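Local coordinates for protein citryl-CoA lyase (Hydrogenobacter thermophilus, PDB 6HXP) that probably cleaves citryl-CoA to acetyl-CoA and oxaloacetate, as a coenzyme A-binding lyase of the citrate synthase family, at residues H221-E224 with E225-E229; T10-G14 with H15-I19; R235-E238 with E239-V242. All coordinates share one frame; numbering follows the deposited sequence.

Contact 1: residues H221-E224 with E225-E229; sequences HVYE and ELTTE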
loop_
_atom_site.group_PDB
_atom_site.type_symbol
_atom_site.label_atom_id
_atom_site.label_comp_id
_atom_site.label_asym_id
_atom_site.label_seq_id
_atom_site.Cartn_x
_atom_site.Cartn_y
_atom_site.Cartn_z
ATOM N N HIS A 221 -1.723 -13.570 10.258
ATOM C CA HIS A 221 -1.796 -14.200 8.930
ATOM C C HIS A 221 -0.499 -13.995 8.128
ATOM O O HIS A 221 -0.015 -14.926 7.504
ATOM C CB HIS A 221 -2.991 -13.648 8.139
ATOM C CG HIS A 221 -4.261 -14.317 8.522
ATOM N ND1 HIS A 221 -4.633 -15.544 7.987
ATOM C CD2 HIS A 221 -5.194 -13.942 9.448
ATOM C CE1 HIS A 221 -5.773 -15.867 8.598
ATOM N NE2 HIS A 221 -6.139 -14.951 9.505
ATOM N N VAL A 222 0.032 -12.782 8.141
ATOM C CA VAL A 222 1.247 -12.527 7.395
ATOM C C VAL A 222 2.430 -13.266 7.997
ATOM O O VAL A 222 3.242 -13.858 7.292
ATOM C CB VAL A 222 1.489 -11.011 7.299
ATOM C CG1 VAL A 222 2.862 -10.709 6.677
ATOM C CG2 VAL A 222 0.393 -10.368 6.493
ATOM N N TYR A 223 2.517 -13.260 9.321
ATOM C CA TYR A 223 3.598 -13.997 9.986
ATOM C C TYR A 223 3.487 -15.495 9.627
ATOM O O TYR A 223 4.487 -16.162 9.367
ATOM C CB TYR A 223 3.519 -13.780 11.509
ATOM C CG TYR A 223 4.470 -14.656 12.287
ATOM C CD1 TYR A 223 5.817 -14.324 12.418
ATOM C CD2 TYR A 223 4.039 -15.845 12.847
ATOM C CE1 TYR A 223 6.693 -15.151 13.135
ATOM C CE2 TYR A 223 4.931 -16.725 13.451
ATOM C CZ TYR A 223 6.244 -16.353 13.625
ATOM O OH TYR A 223 7.063 -17.260 14.277
ATOM N N GLU A 224 2.287 -16.053 9.689
ATOM C CA GLU A 224 2.094 -17.458 9.358
ATOM C C GLU A 224 2.513 -17.735 7.911
ATOM O O GLU A 224 3.236 -18.708 7.632
ATOM C CB GLU A 224 0.637 -17.860 9.615
ATOM C CG GLU A 224 0.425 -19.354 9.453
ATOM C CD GLU A 224 -0.988 -19.784 9.749
ATOM O OE1 GLU A 224 -1.923 -19.242 9.133
ATOM O OE2 GLU A 224 -1.167 -20.657 10.636
ATOM N N GLU A 225 2.123 -16.851 6.971
ATOM C CA GLU A 225 2.499 -17.063 5.581
ATOM C C GLU A 225 4.050 -17.034 5.431
ATOM O O GLU A 225 4.622 -17.859 4.719
ATOM C CB GLU A 225 1.896 -15.976 4.693
ATOM C CG GLU A 225 2.062 -16.242 3.203
ATOM C CD GLU A 225 1.261 -17.416 2.671
ATOM O OE1 GLU A 225 0.155 -17.678 3.209
ATOM O OE2 GLU A 225 1.720 -18.066 1.696
ATOM N N LEU A 226 4.705 -16.070 6.071
ATOM C CA LEU A 226 6.156 -15.927 5.946
ATOM C C LEU A 226 6.962 -17.045 6.574
ATOM O O LEU A 226 8.080 -17.284 6.120
ATOM C CB LEU A 226 6.611 -14.604 6.552
ATOM C CG LEU A 226 6.164 -13.336 5.814
ATOM C CD1 LEU A 226 6.528 -12.080 6.607
ATOM C CD2 LEU A 226 6.781 -13.287 4.394
ATOM N N THR A 227 6.441 -17.680 7.627
ATOM C CA THR A 227 7.190 -18.668 8.389
ATOM C C THR A 227 6.772 -20.082 8.139
ATOM O O THR A 227 7.491 -20.994 8.579
ATOM C CB THR A 227 7.091 -18.334 9.892
ATOM O OG1 THR A 227 5.731 -18.451 10.332
ATOM C CG2 THR A 227 7.685 -16.961 10.208
ATOM N N THR A 228 5.629 -20.325 7.464
ATOM C CA THR A 228 5.183 -21.703 7.232
ATOM C C THR A 228 5.021 -22.091 5.768
ATOM O O THR A 228 4.741 -23.258 5.508
ATOM C CB THR A 228 3.883 -21.996 8.005
ATOM O OG1 THR A 228 2.782 -21.345 7.413
ATOM C CG2 THR A 228 3.962 -21.616 9.453
ATOM N N GLU A 229 5.145 -21.164 4.824
ATOM C CA GLU A 229 4.918 -21.434 3.427
ATOM C C GLU A 229 6.125 -21.025 2.638
ATOM O O GLU A 229 6.863 -20.108 3.025
ATOM C CB GLU A 229 3.701 -20.632 2.936
ATOM C CG GLU A 229 2.398 -20.960 3.661
ATOM C CD GLU A 229 1.803 -22.309 3.303
ATOM O OE1 GLU A 229 2.326 -22.975 2.384
ATOM O OE2 GLU A 229 0.767 -22.667 3.905
#
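Tyr223 and Thr227, one helical turn apart, meet through both backbone and side chain, and the pair shows how hydroxyls can back up the amide bonds of a last helical turn. The ordinary alpha-helical bonds come first: Glu225 N donates to His221 O and Leu226 N to Val222 O, each at 2.9 Å and fairly straight. Over the last turn the amide bonds bend. Thr227 N still reaches Tyr223 O and Thr228 N reaches Glu224 O, but both bonds are bent, with angles at hydrogen near 136°.

The two threonine hydroxyls reinforce these bonds. Thr227 OG1 donates to Tyr223 O at 2.8 Å and Thr228 OG1 to Glu224 O at 2.7 Å. In both residues OG1 stands between the backbone N and the carbonyl carbon (chi1 64° and 73°), which swings it back over the preceding turn. Each hydroxyl sits above the plane of its carbonyl, while the amide of the same residue arrives from the opposite face, so each oxygen is gripped by two donors.

Among the apolar contacts, Thr227 CG2 lies over one face of the Tyr223 ring, 3.9 Å from its centroid and shifted toward the rim, a CH-pi contact. Val222 and Leu226 run side by side, CG1 of the former 3.9 Å from CD1 of the latter, on the side that packs against helix 69-79.

The polar ends find partners beyond the segment: both Glu224 and Glu225 form salt bridges with Arg75, Glu224 also bonds to Thr7 of the second subunit and Glu225 pairs with Lys234, while Tyr223 OH bonds to Asp202 of the second subunit.

Glu229 then leaves helical geometry. Such hydroxyl-to-carbonyl bonds are a familiar feature of threonines in alpha-helices, here falling in the last turn of helix 206-228 of the citrate synthase-like fold.

Contact 2: residues T10-G14 with H15-I19; sequences TQHIG and HETYI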
loop_
_atom_site.group_PDB
_atom_site.type_symbol
_atom_site.label_atom_id
_atom_site.label_comp_id
_atom_site.label_asym_id
_atom_site.label_seq_id
_atom_site.Cartn_x
_atom_site.Cartn_y
_atom_site.Cartn_z
ATOM N N THR A 10 -0.535 14.701 19.301
ATOM C CA THR A 10 0.670 14.422 20.081
ATOM C C THR A 10 1.653 15.576 19.969
ATOM O O THR A 10 1.723 16.219 18.934
ATOM C CB THR A 10 1.318 13.133 19.504
ATOM O OG1 THR A 10 0.439 12.019 19.656
ATOM C CG2 THR A 10 2.685 12.785 20.100
ATOM N N GLN A 11 2.409 15.801 21.045
ATOM C CA GLN A 11 3.532 16.713 20.995
ATOM C C GLN A 11 4.616 16.213 21.878
ATOM O O GLN A 11 4.368 15.362 22.736
ATOM C CB GLN A 11 3.195 18.167 21.273
ATOM C CG GLN A 11 2.792 18.483 22.646
ATOM C CD GLN A 11 2.825 20.006 22.932
ATOM O OE1 GLN A 11 3.448 20.873 22.253
ATOM N NE2 GLN A 11 2.044 20.359 23.859
ATOM N N HIS A 12 5.820 16.719 21.669
ATOM C CA HIS A 12 6.964 16.371 22.495
ATOM C C HIS A 12 7.371 17.582 23.316
ATOM O O HIS A 12 7.440 18.684 22.782
ATOM C CB HIS A 12 8.116 15.848 21.640
ATOM C CG HIS A 12 7.802 14.512 21.057
ATOM N ND1 HIS A 12 7.061 14.400 19.900
ATOM C CD2 HIS A 12 8.019 13.276 21.566
ATOM C CE1 HIS A 12 6.857 13.094 19.728
ATOM N NE2 HIS A 12 7.426 12.379 20.705
ATOM N N ILE A 13 7.558 17.379 24.610
ATOM C CA ILE A 13 8.032 18.429 25.529
ATOM C C ILE A 13 9.275 17.827 26.172
ATOM O O ILE A 13 9.156 16.814 26.854
ATOM C CB ILE A 13 6.926 18.766 26.526
ATOM C CG1 ILE A 13 5.741 19.459 25.817
ATOM C CG2 ILE A 13 7.462 19.720 27.612
ATOM C CD1 ILE A 13 4.515 19.184 26.512
ATOM N N GLY A 14 10.447 18.381 25.864
ATOM C CA GLY A 14 11.725 17.907 26.404
ATOM C C GLY A 14 12.054 16.474 26.008
ATOM O O GLY A 14 12.503 15.683 26.848
ATOM N N HIS A 15 11.791 16.139 24.728
ATOM C CA HIS A 15 11.919 14.816 24.096
ATOM C C HIS A 15 10.869 13.784 24.598
ATOM O O HIS A 15 10.772 12.715 24.012
ATOM C CB HIS A 15 13.344 14.232 24.180
ATOM C CG HIS A 15 14.320 14.965 23.311
ATOM N ND1 HIS A 15 14.999 16.081 23.772
ATOM C CD2 HIS A 15 14.663 14.741 22.021
ATOM C CE1 HIS A 15 15.731 16.505 22.752
ATOM N NE2 HIS A 15 15.572 15.721 21.677
ATOM N N GLU A 16 10.040 14.120 25.600
ATOM C CA GLU A 16 9.015 13.193 26.093
ATOM C C GLU A 16 7.724 13.333 25.283
ATOM O O GLU A 16 7.301 14.453 25.022
ATOM C CB GLU A 16 8.715 13.422 27.574
ATOM C CG GLU A 16 9.875 13.029 28.462
ATOM C CD GLU A 16 9.530 12.914 29.930
ATOM O OE1 GLU A 16 8.601 13.624 30.383
ATOM O OE2 GLU A 16 10.208 12.130 30.632
ATOM N N THR A 17 7.077 12.215 24.977
ATOM C CA THR A 17 5.874 12.189 24.202
ATOM C C THR A 17 4.671 12.447 25.102
ATOM O O THR A 17 4.530 11.839 26.155
ATOM C CB THR A 17 5.716 10.828 23.523
ATOM O OG1 THR A 17 6.902 10.502 22.756
ATOM C CG2 THR A 17 4.498 10.754 22.640
ATOM N N TYR A 18 3.794 13.348 24.650
ATOM C CA TYR A 18 2.512 13.624 25.284
ATOM C C TYR A 18 1.428 13.281 24.290
ATOM O O TYR A 18 1.469 13.759 23.139
ATOM C CB TYR A 18 2.402 15.099 25.687
ATOM C CG TYR A 18 3.173 15.385 26.951
ATOM C CD1 TYR A 18 4.561 15.318 26.972
ATOM C CD2 TYR A 18 2.515 15.578 28.159
ATOM C CE1 TYR A 18 5.276 15.522 28.156
ATOM C CE2 TYR A 18 3.220 15.771 29.336
ATOM C CZ TYR A 18 4.589 15.699 29.336
ATOM O OH TYR A 18 5.218 15.854 30.557
ATOM N N ILE A 19 0.500 12.424 24.682
ATOM C CA ILE A 19 -0.625 11.979 23.875
ATOM C C ILE A 19 -1.864 12.719 24.376
ATOM O O ILE A 19 -2.282 12.449 25.505
ATOM C CB ILE A 19 -0.850 10.450 24.015
ATOM C CG1 ILE A 19 0.402 9.642 23.648
ATOM C CG2 ILE A 19 -2.068 10.007 23.180
ATOM C CD1 ILE A 19 0.848 9.694 22.276
#
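Gln11 and Tyr18 form an antiparallel hydrogen-bonded pair, as do Ile13 and Glu16, in strands 10-13 and 16-19, whose directions lie 148° apart. This is a tight beta hairpin, closed by a type I' turn with Gly14 and His15 at its corners, both at positive phi. Tyr18 N gives the shorter of the Gln11–Tyr18 bonds, 2.8 Å to Gln11 O. At the turn Ile13 and Glu16 exchange both of their backbone bonds.

One face carries Thr10, His12, Thr17 and Ile19. The His12 CG lies beside the backbone N and anti to the carbonyl carbon (chi1 -70°), from where the ring leans across to the partner strand and its NE2 makes a weak, bent bond to Thr17 OG1 at 2.8 Å. Its ND1 bonds to Glu238 of the third subunit, so the imidazole bridges the hairpin and a neighbour. An alanine here is likely to leave that glutamate without its ring partner and Thr17 OG1 without its weak donor. Next along this face, the methyls Thr10 CG2 and Thr17 CG2 touch at 3.7 Å, while Thr10 OG1 bonds to Asp63 of the second subunit.

On the opposite face Ile13 and Tyr18 cross at about a right angle, and Pro249 of the third subunit packs on both. They meet in a CH-pi contact: Ile13 CD1 stands 4.0 Å from the Tyr18 ring centroid, 17° off the ring normal.

Contact 3: residues R235-E238 with E239-V242; sequences RLDE and ERDV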
loop_
_atom_site.group_PDB
_atom_site.type_symbol
_atom_site.label_atom_id
_atom_site.label_comp_id
_atom_site.label_asym_id
_atom_site.label_seq_id
_atom_site.Cartn_x
_atom_site.Cartn_y
_atom_site.Cartn_z
ATOM N N ARG A 235 -0.201 -18.560 -5.663
ATOM C CA ARG A 235 -0.348 -18.327 -7.093
ATOM C C ARG A 235 -1.405 -19.282 -7.579
ATOM O O ARG A 235 -1.582 -20.368 -6.993
ATOM C CB ARG A 235 0.973 -18.536 -7.834
ATOM C CG ARG A 235 1.521 -19.956 -7.785
ATOM C CD ARG A 235 2.785 -20.053 -8.629
ATOM N NE ARG A 235 3.253 -21.439 -8.716
ATOM C CZ ARG A 235 4.081 -22.019 -7.850
ATOM N NH1 ARG A 235 4.433 -23.288 -8.006
ATOM N NH2 ARG A 235 4.570 -21.331 -6.825
ATOM N N LEU A 236 -2.177 -18.873 -8.553
ATOM C CA LEU A 236 -3.222 -19.741 -9.094
ATOM C C LEU A 236 -2.618 -20.701 -10.107
ATOM O O LEU A 236 -1.498 -20.515 -10.561
ATOM C CB LEU A 236 -4.316 -18.929 -9.800
ATOM C CG LEU A 236 -4.930 -17.755 -9.037
ATOM C CD1 LEU A 236 -5.979 -17.082 -9.900
ATOM C CD2 LEU A 236 -5.509 -18.185 -7.697
ATOM N N ASP A 237 -3.387 -21.751 -10.435
ATOM C CA ASP A 237 -3.068 -22.724 -11.497
ATOM C C ASP A 237 -4.070 -22.358 -12.597
ATOM O O ASP A 237 -5.276 -22.483 -12.387
ATOM C CB ASP A 237 -3.284 -24.137 -10.965
ATOM C CG ASP A 237 -3.204 -25.260 -11.987
ATOM O OD1 ASP A 237 -2.742 -25.005 -13.126
ATOM O OD2 ASP A 237 -3.573 -26.390 -11.641
ATOM N N GLU A 238 -3.586 -21.767 -13.683
ATOM C CA GLU A 238 -4.454 -21.230 -14.726
ATOM C C GLU A 238 -5.386 -22.284 -15.312
ATOM O O GLU A 238 -6.589 -22.042 -15.438
ATOM C CB GLU A 238 -3.614 -20.563 -15.825
ATOM C CG GLU A 238 -4.352 -19.461 -16.534
ATOM C CD GLU A 238 -3.533 -18.856 -17.653
ATOM O OE1 GLU A 238 -2.842 -17.834 -17.420
ATOM O OE2 GLU A 238 -3.678 -19.365 -18.786
ATOM N N GLU A 239 -4.851 -23.471 -15.628
ATOM C CA GLU A 239 -5.674 -24.529 -16.223
ATOM C C GLU A 239 -6.782 -25.007 -15.287
ATOM O O GLU A 239 -7.886 -25.256 -15.757
ATOM C CB GLU A 239 -4.824 -25.700 -16.770
ATOM C CG GLU A 239 -3.821 -26.350 -15.825
ATOM C CD GLU A 239 -3.081 -27.522 -16.448
ATOM O OE1 GLU A 239 -2.438 -27.320 -17.504
ATOM O OE2 GLU A 239 -3.107 -28.629 -15.861
ATOM N N ARG A 240 -6.533 -25.036 -13.969
ATOM C CA ARG A 240 -7.501 -25.486 -12.972
ATOM C C ARG A 240 -8.419 -24.422 -12.368
ATOM O O ARG A 240 -9.574 -24.702 -12.074
ATOM C CB ARG A 240 -6.711 -26.152 -11.830
ATOM C CG ARG A 240 -7.538 -26.762 -10.701
ATOM C CD ARG A 240 -6.669 -27.580 -9.755
ATOM N NE ARG A 240 -5.540 -26.809 -9.223
ATOM C CZ ARG A 240 -5.621 -25.955 -8.208
ATOM N NH1 ARG A 240 -6.780 -25.751 -7.593
ATOM N NH2 ARG A 240 -4.545 -25.294 -7.802
ATOM N N ASP A 241 -7.882 -23.224 -12.093
ATOM C CA ASP A 241 -8.583 -22.174 -11.340
ATOM C C ASP A 241 -9.157 -21.026 -12.116
ATOM O O ASP A 241 -9.900 -20.235 -11.530
ATOM C CB ASP A 241 -7.597 -21.544 -10.344
ATOM C CG ASP A 241 -6.973 -22.567 -9.417
ATOM O OD1 ASP A 241 -7.656 -23.583 -9.106
ATOM O OD2 ASP A 241 -5.788 -22.386 -9.043
ATOM N N VAL A 242 -8.721 -20.831 -13.365
ATOM C CA VAL A 242 -9.110 -19.673 -14.152
ATOM C C VAL A 242 -10.001 -19.990 -15.330
ATOM O O VAL A 242 -9.766 -20.971 -16.014
ATOM C CB VAL A 242 -7.801 -18.968 -14.612
ATOM C CG1 VAL A 242 -8.089 -17.783 -15.533
ATOM C CG2 VAL A 242 -6.961 -18.546 -13.403
#
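Asp237 and Asp241 grip each other through backbone and carboxylate at the start of a short helix. Asp237 occupies the N-cap position, yet the bond from its own amide is the distinctive one: Asp237 N donates to Asp241 OD2 at 2.8 Å and almost straight (172°). The oxygen is met on its anti side, somewhat out of the carboxylate plane. In return Asp241 N donates to Asp237 O at 2.7 Å, closing a compact ring of two bonds. What allows this is the first torsion of Asp241, chi1 -56°, which sets CG beside its own backbone N and turns the carboxylate back toward the head of the helix.

The Asp237 side chain takes another course. It runs across the Arg240 chain at about a right angle, and OD2 receives NE of that arginine at 3.1 Å in a salt bridge tilted from the guanidinium plane. The arginine chain runs extended as far as CD and then bends at chi3 (55°), bringing its guanidinium back to both aspartates. The two oxygens of Asp241 meet it differently. OD2 lies over one face of the guanidinium, 3.2 Å above its plane and toward the rim; OD1 is 2.8 Å from Arg240 NH1 but well out of the plane, an attraction of charges without a directed N-H.

Glu239 brings its CG to 3.2 Å from Asp237 OD1. Beyond the polar cluster, Leu236 CD1 meets Val242 CG2 at 3.9 Å, their chains nearly perpendicular. Glu238 leads to the third subunit, and Val242 joins a parallel strand of that same chain.

The chemistry implies a single arginine offsetting two acidic side chains: its positive charge would probably ease the crowding of negative groups around this exposed turn.

Along the chain contact 2 comes first, in the N-terminal hairpin of strands 10-13 and 16-19; contact 1 follows at the end of helix 206-228, and contact 3 in the connection to helix 238-241. Contacts 1 and 3 are near neighbours, with centres about 22 Å apart and nearest atoms about 8 Å apart, whereas the centres of contacts 1 and 2 are about 36 Å apart and those of contacts 2 and 3 about 53 Å. Within one chain none touches another. The four-chain assembly relates them differently: contacts 1 and 2 both meet the second subunit, and contacts 2 and 3 both meet the third, through His12 and Glu238. Local motifs far apart in one chain thus become parts of intersubunit interfaces.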